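Local coordinates for protein (superoxide dismutase) (Sulfolobus acidocaldarius, PDB 1B06), which destroys superoxide radicals by converting them to hydrogen peroxide and oxygen at one bound iron ion per subunit, at residues Y16-L21 / D28-H33. Residues are numbered along the deposited sequence; the frame is centred on the assembly and turned at random.
With FE (Fe (III) ion), chain G.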
loop_
_atom_site.group_PDB
_atom_site.type_symbol
_atom_site.label_atom_id
_atom_site.label_comp_id
_atom_site.label_asym_id
_atom_site.label_seq_id
_atom_site.Cartn_x
_atom_site.Cartn_y
_atom_site.Cartn_z
ATOM N N TYR A 16 19.647 -23.216 -14.809
ATOM C CA TYR A 16 21.067 -23.221 -15.150
ATOM C C TYR A 16 21.882 -23.235 -13.867
ATOM O O TYR A 16 21.317 -23.273 -12.772
ATOM C CB TYR A 16 21.414 -21.973 -15.966
ATOM C CG TYR A 16 20.576 -20.776 -15.583
ATOM C CD1 TYR A 16 20.765 -20.135 -14.362
ATOM C CD2 TYR A 16 19.553 -20.327 -16.413
ATOM C CE1 TYR A 16 19.953 -19.082 -13.971
ATOM C CE2 TYR A 16 18.732 -19.273 -16.034
ATOM C CZ TYR A 16 18.934 -18.657 -14.813
ATOM O OH TYR A 16 18.109 -17.631 -14.421
ATOM N N LYS A 17 23.205 -23.205 -13.999
ATOM C CA LYS A 17 24.086 -23.204 -12.837
ATOM C C LYS A 17 24.067 -21.817 -12.216
ATOM O O LYS A 17 23.834 -20.832 -12.911
ATOM C CB LYS A 17 25.504 -23.584 -13.249
ATOM C CG LYS A 17 25.624 -25.006 -13.759
ATOM C CD LYS A 17 27.047 -25.522 -13.627
ATOM C CE LYS A 17 27.269 -26.767 -14.477
ATOM N NZ LYS A 17 28.567 -27.436 -14.168
ATOM N N VAL A 18 24.315 -21.740 -10.911
ATOM C CA VAL A 18 24.280 -20.461 -10.203
ATOM C C VAL A 18 25.291 -19.428 -10.683
ATOM O O VAL A 18 25.191 -18.254 -10.327
ATOM C CB VAL A 18 24.471 -20.646 -8.681
ATOM C CG1 VAL A 18 23.349 -21.498 -8.119
ATOM C CG2 VAL A 18 25.817 -21.279 -8.395
ATOM N N ASP A 19 26.263 -19.856 -11.482
ATOM C CA ASP A 19 27.268 -18.931 -11.989
ATOM C C ASP A 19 27.118 -18.708 -13.487
ATOM O O ASP A 19 27.994 -18.120 -14.120
ATOM C CB ASP A 19 28.674 -19.452 -11.681
ATOM C CG ASP A 19 29.000 -20.737 -12.422
ATOM O OD1 ASP A 19 28.079 -21.354 -12.996
ATOM O OD2 ASP A 19 30.182 -21.134 -12.433
ATOM N N ALA A 20 26.000 -19.166 -14.047
ATOM C CA ALA A 20 25.740 -19.026 -15.477
ATOM C C ALA A 20 25.432 -17.601 -15.955
ATOM O O ALA A 20 25.510 -17.317 -17.154
ATOM C CB ALA A 20 24.607 -19.957 -15.884
ATOM N N LEU A 21 25.082 -16.705 -15.035
ATOM C CA LEU A 21 24.757 -15.332 -15.419
ATOM C C LEU A 21 25.913 -14.350 -15.233
ATOM O O LEU A 21 25.758 -13.151 -15.461
ATOM C CB LEU A 21 23.539 -14.842 -14.633
ATOM C CG LEU A 21 22.263 -15.666 -14.811
ATOM C CD1 LEU A 21 21.121 -15.024 -14.020
ATOM C CD2 LEU A 21 21.911 -15.748 -16.287
ATOM N N ASP A 28 27.310 -15.466 -6.243
ATOM C CA ASP A 28 27.060 -15.234 -4.823
ATOM C C ASP A 28 25.635 -14.747 -4.617
ATOM O O ASP A 28 24.989 -15.085 -3.625
ATOM C CB ASP A 28 28.025 -14.189 -4.270
ATOM C CG ASP A 28 29.439 -14.709 -4.155
ATOM O OD1 ASP A 28 29.620 -15.945 -4.116
ATOM O OD2 ASP A 28 30.370 -13.878 -4.104
ATOM N N ILE A 29 25.152 -13.943 -5.559
ATOM C CA ILE A 29 23.804 -13.405 -5.489
ATOM C C ILE A 29 22.792 -14.487 -5.844
ATOM O O ILE A 29 21.846 -14.730 -5.099
ATOM C CB ILE A 29 23.641 -12.217 -6.457
ATOM C CG1 ILE A 29 24.304 -10.973 -5.860
ATOM C CG2 ILE A 29 22.173 -11.959 -6.731
ATOM C CD1 ILE A 29 24.486 -9.842 -6.854
ATOM N N ILE A 30 23.004 -15.140 -6.980
ATOM C CA ILE A 30 22.106 -16.188 -7.443
ATOM C C ILE A 30 21.918 -17.294 -6.413
ATOM O O ILE A 30 20.805 -17.764 -6.188
ATOM C CB ILE A 30 22.621 -16.802 -8.760
ATOM C CG1 ILE A 30 22.723 -15.711 -9.824
ATOM C CG2 ILE A 30 21.676 -17.900 -9.239
ATOM C CD1 ILE A 30 21.375 -15.096 -10.209
ATOM N N ASP A 31 23.010 -17.706 -5.785
ATOM C CA ASP A 31 22.957 -18.760 -4.783
ATOM C C ASP A 31 21.970 -18.461 -3.650
ATOM O O ASP A 31 21.031 -19.225 -3.421
ATOM C CB ASP A 31 24.354 -18.984 -4.206
ATOM C CG ASP A 31 24.412 -20.168 -3.260
ATOM O OD1 ASP A 31 23.828 -21.224 -3.583
ATOM O OD2 ASP A 31 25.045 -20.036 -2.191
ATOM N N VAL A 32 22.186 -17.354 -2.941
ATOM C CA VAL A 32 21.312 -16.969 -1.831
ATOM C C VAL A 32 19.936 -16.463 -2.291
ATOM O O VAL A 32 18.943 -16.598 -1.575
ATOM C CB VAL A 32 21.981 -15.891 -0.949
ATOM C CG1 VAL A 32 22.154 -14.606 -1.737
ATOM C CG2 VAL A 32 21.149 -15.648 0.293
ATOM N N HIS A 33 19.882 -15.881 -3.485
ATOM C CA HIS A 33 18.629 -15.377 -4.044
ATOM C C HIS A 33 17.688 -16.549 -4.300
ATOM O O HIS A 33 16.486 -16.475 -4.044
ATOM C CB HIS A 33 18.904 -14.652 -5.363
ATOM C CG HIS A 33 17.792 -13.758 -5.815
ATOM N ND1 HIS A 33 17.925 -12.890 -6.878
ATOM C CD2 HIS A 33 16.535 -13.583 -5.341
ATOM C CE1 HIS A 33 16.799 -12.217 -7.038
ATOM N NE2 HIS A 33 15.940 -12.619 -6.118
HETATM FE FE FE G . 14.181 -11.414 -5.475
HETATM O O HOH W 1 12.475 -10.327 -4.997
#
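The carbonyl oxygen V18 O is met by three carbons of I30. I30 CB is nearest, 3.3 Å from V18 O, and CG1 and CG2 pack close behind. These are van der Waals contacts that join a type I beta turn, K17 to A20, to the first turns of helix 27-57 in the alpha-hairpin domain. The turn is closed by A20 N bonding K17 O at 3.0 Å. The rest of the contact is apolar. The side chains of V18 and I30 run alongside in opposite senses, with I30 CG2 4.0 Å from V18 CB. CG1 of V18 also lies over the helix backbone at D31 CA. With I30 CG1 anti to the carbonyl carbon (chi1 -59°), I30 CG2 falls beside V18 and I30 CD1 can reach L21 CD1, 3.8 Å away. L21 and I30 lie roughly perpendicular where their methyls meet. With an alanine in place of I30, CG2 and CD1 are lost, which would probably open a gap beside V18 and L21. L14 and I25 also touch I30, and D31 OD1 bonds N35 ND2 within the helix. H33 lies three residues after I30, so the turn packs against the helix segment that carries an iron ligand. H33 shares the iron with H84, D170, H174 and a water, and the W88 ring meets H33 edge-to-face. H33 NE2 lies 2.2 Å from the iron, and the water oxygen lies almost directly opposite, at about 175°.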